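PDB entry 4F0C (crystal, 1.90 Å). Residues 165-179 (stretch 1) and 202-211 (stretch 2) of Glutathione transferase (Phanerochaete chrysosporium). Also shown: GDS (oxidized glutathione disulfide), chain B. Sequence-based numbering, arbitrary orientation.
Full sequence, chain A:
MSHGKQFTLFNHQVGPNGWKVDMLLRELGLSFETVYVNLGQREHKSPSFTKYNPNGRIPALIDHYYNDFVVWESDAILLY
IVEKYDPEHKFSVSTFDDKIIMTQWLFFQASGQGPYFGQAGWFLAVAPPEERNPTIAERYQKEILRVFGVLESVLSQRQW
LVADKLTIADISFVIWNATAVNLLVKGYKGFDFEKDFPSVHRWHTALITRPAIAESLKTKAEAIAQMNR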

# COMPACT_ATOMS: atom_id res chain seq x y z
N LYS A 165 9.19 1.45 -20.38
CA LYS A 165 10.35 0.63 -20.09
C LYS A 165 10.06 -0.21 -18.85
O LYS A 165 9.28 0.18 -17.98
N LEU A 166 10.70 -1.36 -18.78
CA LEU A 166 10.56 -2.21 -17.60
C LEU A 166 11.07 -1.45 -16.37
O LEU A 166 12.17 -0.91 -16.40
N THR A 167 10.27 -1.41 -15.29
CA THR A 167 10.74 -0.83 -14.01
C THR A 167 10.28 -1.68 -12.81
O THR A 167 9.57 -2.68 -12.98
N ILE A 168 10.67 -1.28 -11.61
CA ILE A 168 10.19 -1.96 -10.42
C ILE A 168 8.67 -1.87 -10.29
O ILE A 168 8.08 -2.69 -9.58
N ALA A 169 8.02 -0.92 -10.97
CA ALA A 169 6.54 -0.92 -10.93
C ALA A 169 6.03 -2.24 -11.50
O ALA A 169 5.20 -2.88 -10.88
N ASP A 170 6.56 -2.67 -12.65
CA ASP A 170 6.12 -3.94 -13.23
C ASP A 170 6.54 -5.10 -12.35
O ASP A 170 5.75 -6.02 -12.09
N ILE A 171 7.80 -5.06 -11.90
CA ILE A 171 8.34 -6.21 -11.18
C ILE A 171 7.55 -6.46 -9.90
O ILE A 171 7.33 -7.61 -9.50
N SER A 172 7.10 -5.38 -9.27
CA SER A 172 6.42 -5.47 -7.97
C SER A 172 5.15 -6.31 -8.02
O SER A 172 4.74 -6.86 -7.01
N PHE A 173 4.53 -6.43 -9.21
CA PHE A 173 3.28 -7.18 -9.36
C PHE A 173 3.47 -8.67 -9.61
O PHE A 173 2.50 -9.44 -9.53
N VAL A 174 4.68 -9.07 -9.97
CA VAL A 174 4.89 -10.40 -10.53
C VAL A 174 4.53 -11.51 -9.56
O VAL A 174 3.77 -12.42 -9.91
N ILE A 175 5.05 -11.45 -8.33
CA ILE A 175 4.92 -12.62 -7.44
C ILE A 175 3.45 -12.91 -7.06
O ILE A 175 3.01 -14.07 -7.13
N TRP A 176 2.68 -11.87 -6.73
CA TRP A 176 1.26 -12.09 -6.42
C TRP A 176 0.45 -12.50 -7.65
O TRP A 176 -0.51 -13.26 -7.53
N ASN A 177 0.81 -11.99 -8.82
CA ASN A 177 0.10 -12.44 -10.04
C ASN A 177 0.35 -13.91 -10.32
O ASN A 177 -0.56 -14.64 -10.73
N ALA A 178 1.58 -14.35 -10.07
CA ALA A 178 1.91 -15.76 -10.31
C ALA A 178 1.11 -16.62 -9.33
O ALA A 178 0.57 -17.66 -9.70
N THR A 179 1.08 -16.19 -8.07
CA THR A 179 0.30 -16.85 -7.02
C THR A 179 -1.20 -16.91 -7.40
O THR A 179 -1.86 -17.94 -7.23
N ARG A 202 0.39 -11.36 -21.57
CA ARG A 202 1.58 -11.01 -22.37
C ARG A 202 2.67 -10.42 -21.48
O ARG A 202 3.84 -10.82 -21.54
N TRP A 203 2.27 -9.45 -20.66
CA TRP A 203 3.19 -8.73 -19.79
C TRP A 203 3.75 -9.63 -18.70
O TRP A 203 4.97 -9.66 -18.46
N HIS A 204 2.87 -10.37 -18.05
CA HIS A 204 3.31 -11.31 -17.00
C HIS A 204 4.27 -12.33 -17.59
O HIS A 204 5.30 -12.66 -17.00
N THR A 205 3.96 -12.85 -18.78
CA THR A 205 4.82 -13.87 -19.37
C THR A 205 6.18 -13.30 -19.71
O THR A 205 7.21 -13.96 -19.54
N ALA A 206 6.20 -12.07 -20.20
CA ALA A 206 7.46 -11.44 -20.54
C ALA A 206 8.30 -11.30 -19.26
O ALA A 206 9.51 -11.55 -19.27
N LEU A 207 7.66 -10.97 -18.14
CA LEU A 207 8.36 -10.79 -16.86
C LEU A 207 8.94 -12.09 -16.34
O LEU A 207 10.12 -12.16 -16.01
N ILE A 208 8.13 -13.15 -16.27
CA ILE A 208 8.60 -14.38 -15.64
C ILE A 208 9.58 -15.16 -16.51
O ILE A 208 10.23 -16.08 -16.02
N THR A 209 9.70 -14.79 -17.78
CA THR A 209 10.69 -15.47 -18.64
C THR A 209 12.04 -14.75 -18.64
O THR A 209 13.02 -15.29 -19.15
N ARG A 210 12.12 -13.56 -18.04
CA ARG A 210 13.42 -12.93 -17.82
C ARG A 210 14.26 -13.83 -16.88
O ARG A 210 13.76 -14.29 -15.86
N PRO A 211 15.54 -14.05 -17.22
CA PRO A 211 16.35 -15.03 -16.48
C PRO A 211 16.44 -14.77 -14.97
O PRO A 211 16.34 -15.74 -14.21

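The helix carrying Val174 and Asn177 crosses helix 202-209 at -112°, their axes approaching to 10.8 Å, and the helix beginning at Ile168 also contributes, through Asp170. The contact buries 511 Å², and its one direct hydrogen bond involves Asp170. With chi1 m (-50°), Asp170 points toward the other stretch. Within the two stretches its carboxylate accepts twice: OD1 from Trp203 NE1 at 2.8 Å, nearly in the indole plane, and OD2 from the Thr167 backbone N at 3.0 Å; OD1 has a further partner elsewhere in the structure. Thr167, chi1 p, turns its OG1 back to cap the helix, accepting from Ala169 N at 3.1 Å.

Trp203 adopts chi1 t with chi2 at 80°, which lays the indole along the first stretch. While NE1 reaches Asp170, CH2 packs 3.6 Å from Phe173 CB and CZ3 lies 3.5 Å from Asn177 ND2. Phe173, chi1 m, offers its ring face to the indole edge in an offset edge-to-face pair, with planes at 61°.

Leu207 (m, t) points toward the first stretch; CD2 lies 3.5 Å from Leu166 CD1 and CD1 3.6 Å from Val174 CG2, with Asp170 also alongside, its CB 4.1 Å from Leu207 CD2. Val174, chi1 t, points sideways, yet its other methyl, CG1, reaches Ile208 CG2 at 3.8 Å. Leu166 (t, p) also sets CD2 over one face of the Arg210 guanidinium, 3.5 Å from CZ.

His204 leaves its backbone sideways, but chi1 t brings the imidazole nearer, so that CE1 sits 3.5 Å from Val174 O and ND1 3.7 Å from Asn177 CB. A water bridges the two side chains, accepting from Asn177 ND2 at 2.9 Å and hydrogen-bonded to His204 ND1 at 2.8 Å. Trp176, chi1 m, starts out sideways and its end leads away from the second stretch, with NE1 3.5 Å from OE5 of the glutathione disulfide GDS.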

# COMPACT_ATOMS: atom_id res chain seq x y z
CB LYS A 165 11.58 1.51 -19.86
CG LYS A 165 11.41 2.49 -18.70
CD LYS A 165 12.58 3.50 -18.57
CE LYS A 165 13.80 2.86 -17.91
NZ LYS A 165 14.93 3.81 -17.80
CB LEU A 166 11.38 -3.48 -17.81
CG LEU A 166 11.62 -4.32 -16.56
CD1 LEU A 166 10.32 -4.96 -16.14
CD2 LEU A 166 12.69 -5.41 -16.86
CB THR A 167 10.18 0.60 -13.77
OG1 THR A 167 8.75 0.53 -13.60
CG2 THR A 167 10.52 1.53 -14.95
CB ILE A 168 10.89 -1.45 -9.13
CG1 ILE A 168 10.86 0.10 -9.07
CG2 ILE A 168 12.34 -1.97 -9.11
CD1 ILE A 168 11.14 0.65 -7.62
CB ALA A 169 5.92 0.26 -11.68
CB ASP A 170 6.70 -4.13 -14.65
CG ASP A 170 6.47 -2.92 -15.53
OD1 ASP A 170 5.35 -2.81 -16.08
OD2 ASP A 170 7.38 -2.05 -15.62
CB ILE A 171 9.85 -6.02 -10.86
CG1 ILE A 171 10.66 -5.96 -12.17
CG2 ILE A 171 10.38 -7.16 -9.95
CD1 ILE A 171 12.13 -5.55 -11.93
CB SER A 172 6.10 -4.05 -7.43
OG SER A 172 5.00 -3.50 -8.14
CB PHE A 173 2.44 -6.64 -10.55
CG PHE A 173 1.74 -5.34 -10.28
CD1 PHE A 173 0.41 -5.34 -9.88
CD2 PHE A 173 2.38 -4.13 -10.48
CE1 PHE A 173 -0.25 -4.13 -9.64
CE2 PHE A 173 1.73 -2.93 -10.24
CZ PHE A 173 0.40 -2.92 -9.84
CB VAL A 174 6.35 -10.58 -11.04
CG1 VAL A 174 6.58 -12.05 -11.43
CG2 VAL A 174 6.59 -9.66 -12.24
CB ILE A 175 5.86 -12.60 -6.21
CG1 ILE A 175 5.88 -13.97 -5.51
CG2 ILE A 175 5.49 -11.46 -5.23
CD1 ILE A 175 6.60 -15.09 -6.30
CB TRP A 176 0.63 -10.86 -5.76
CG TRP A 176 0.89 -10.76 -4.27
CD1 TRP A 176 1.71 -9.86 -3.63
CD2 TRP A 176 0.32 -11.59 -3.24
NE1 TRP A 176 1.68 -10.09 -2.28
CE2 TRP A 176 0.82 -11.13 -2.01
CE3 TRP A 176 -0.60 -12.66 -3.24
CZ2 TRP A 176 0.47 -11.71 -0.79
CZ3 TRP A 176 -0.96 -13.24 -2.03
CH2 TRP A 176 -0.43 -12.76 -0.82
CB ASN A 177 0.42 -11.58 -11.27
CG ASN A 177 -0.32 -10.25 -11.26
OD1 ASN A 177 -1.34 -10.10 -10.57
ND2 ASN A 177 0.17 -9.29 -12.03
CB ALA A 178 3.44 -16.00 -10.14
CB THR A 179 0.48 -16.04 -5.71
OG1 THR A 179 1.88 -15.95 -5.39
CG2 THR A 179 -0.28 -16.66 -4.59
CB ARG A 202 1.20 -9.96 -23.42
CG ARG A 202 2.34 -9.47 -24.29
CD ARG A 202 2.04 -8.07 -24.86
NE ARG A 202 2.22 -7.01 -23.87
CZ ARG A 202 1.29 -6.10 -23.56
NH1 ARG A 202 0.10 -6.11 -24.17
NH2 ARG A 202 1.57 -5.16 -22.66
CB TRP A 203 2.41 -7.56 -19.20
CG TRP A 203 2.92 -6.74 -18.02
CD1 TRP A 203 3.84 -5.74 -18.05
CD2 TRP A 203 2.37 -6.74 -16.70
NE1 TRP A 203 3.93 -5.13 -16.81
CE2 TRP A 203 3.02 -5.72 -15.97
CE3 TRP A 203 1.37 -7.51 -16.06
CZ2 TRP A 203 2.72 -5.46 -14.63
CZ3 TRP A 203 1.08 -7.25 -14.73
CH2 TRP A 203 1.75 -6.23 -14.03
CB HIS A 204 2.11 -12.02 -16.37
CG HIS A 204 2.48 -12.92 -15.23
ND1 HIS A 204 2.83 -12.44 -13.99
CD2 HIS A 204 2.55 -14.27 -15.15
CE1 HIS A 204 3.11 -13.46 -13.19
NE2 HIS A 204 2.94 -14.58 -13.86
CB THR A 205 4.16 -14.52 -20.63
OG1 THR A 205 2.94 -15.13 -20.21
CG2 THR A 205 5.09 -15.56 -21.30
CB ALA A 206 7.24 -10.10 -21.23
CB LEU A 207 7.43 -10.13 -15.82
CG LEU A 207 7.13 -8.65 -16.08
CD1 LEU A 207 5.83 -8.19 -15.43
CD2 LEU A 207 8.32 -7.80 -15.59
CB ILE A 208 7.44 -15.30 -15.20
CG1 ILE A 208 6.68 -15.84 -16.41
CG2 ILE A 208 6.49 -14.57 -14.22
CD1 ILE A 208 5.56 -16.83 -16.03
CB THR A 209 10.15 -15.71 -20.09
OG1 THR A 209 9.81 -14.47 -20.68
CG2 THR A 209 8.91 -16.55 -20.04
CB ARG A 210 13.26 -11.56 -17.16
CG ARG A 210 12.61 -10.48 -18.05
CD ARG A 210 12.55 -9.15 -17.29
NE ARG A 210 13.90 -8.68 -16.93
CZ ARG A 210 14.72 -8.06 -17.76
NH1 ARG A 210 14.35 -7.85 -19.03
NH2 ARG A 210 15.92 -7.65 -17.34
CB PRO A 211 17.73 -14.91 -17.15
CG PRO A 211 17.39 -14.58 -18.58
CD PRO A 211 16.22 -13.60 -18.45
N1 GDS B . 2.81 -4.55 2.93
CA1 GDS B . 3.84 -5.55 3.41
C1 GDS B . 5.03 -5.69 2.38
OE1 GDS B . 4.79 -5.57 1.14
OE2 GDS B . 6.19 -5.83 2.87
CB1 GDS B . 3.21 -6.98 3.64
CG1 GDS B . 4.28 -7.98 4.13
CD1 GDS B . 3.60 -9.26 4.50
O1 GDS B . 2.40 -9.48 4.38
N2 GDS B . 4.46 -10.23 4.98
CA2 GDS B . 3.97 -11.55 5.42
C2 GDS B . 4.29 -11.77 6.88
O2 GDS B . 5.40 -11.44 7.32
CB2 GDS B . 4.70 -12.69 4.67
SG2 GDS B . 4.15 -12.75 2.95
N3 GDS B . 3.36 -12.40 7.62
CA3 GDS B . 3.63 -12.67 9.01
C3 GDS B . 2.45 -12.29 9.88
OE3 GDS B . 2.44 -12.69 11.07
OE4 GDS B . 1.60 -11.55 9.35
N4 GDS B . -0.02 -9.83 2.90
CA4 GDS B . -0.83 -8.74 2.35
C4 GDS B . 0.08 -7.89 1.41
OE5 GDS B . 1.01 -8.46 0.79
OE6 GDS B . -0.22 -6.67 1.33
C5 GDS B . -0.57 -11.06 3.16
O5 GDS B . -1.76 -11.33 2.94
CA5 GDS B . 0.33 -12.15 3.72
N5 GDS B . -0.45 -13.11 4.54
CB5 GDS B . 0.99 -12.86 2.53
SG5 GDS B . 2.36 -13.93 3.09
CA6 GDS B . -1.50 -12.66 8.51
C6 GDS B . -3.07 -12.64 8.33
OE7 GDS B . -3.79 -12.71 9.34
OE8 GDS B . -3.49 -12.54 7.15
N6 GDS B . -1.15 -12.28 9.88
CB6 GDS B . -1.00 -14.08 8.13
CG6 GDS B . -0.99 -14.33 6.62
CD6 GDS B . -0.12 -13.31 5.90
O6 GDS B . 0.84 -12.70 6.40
O HOH W 1 2.71 -9.74 -13.25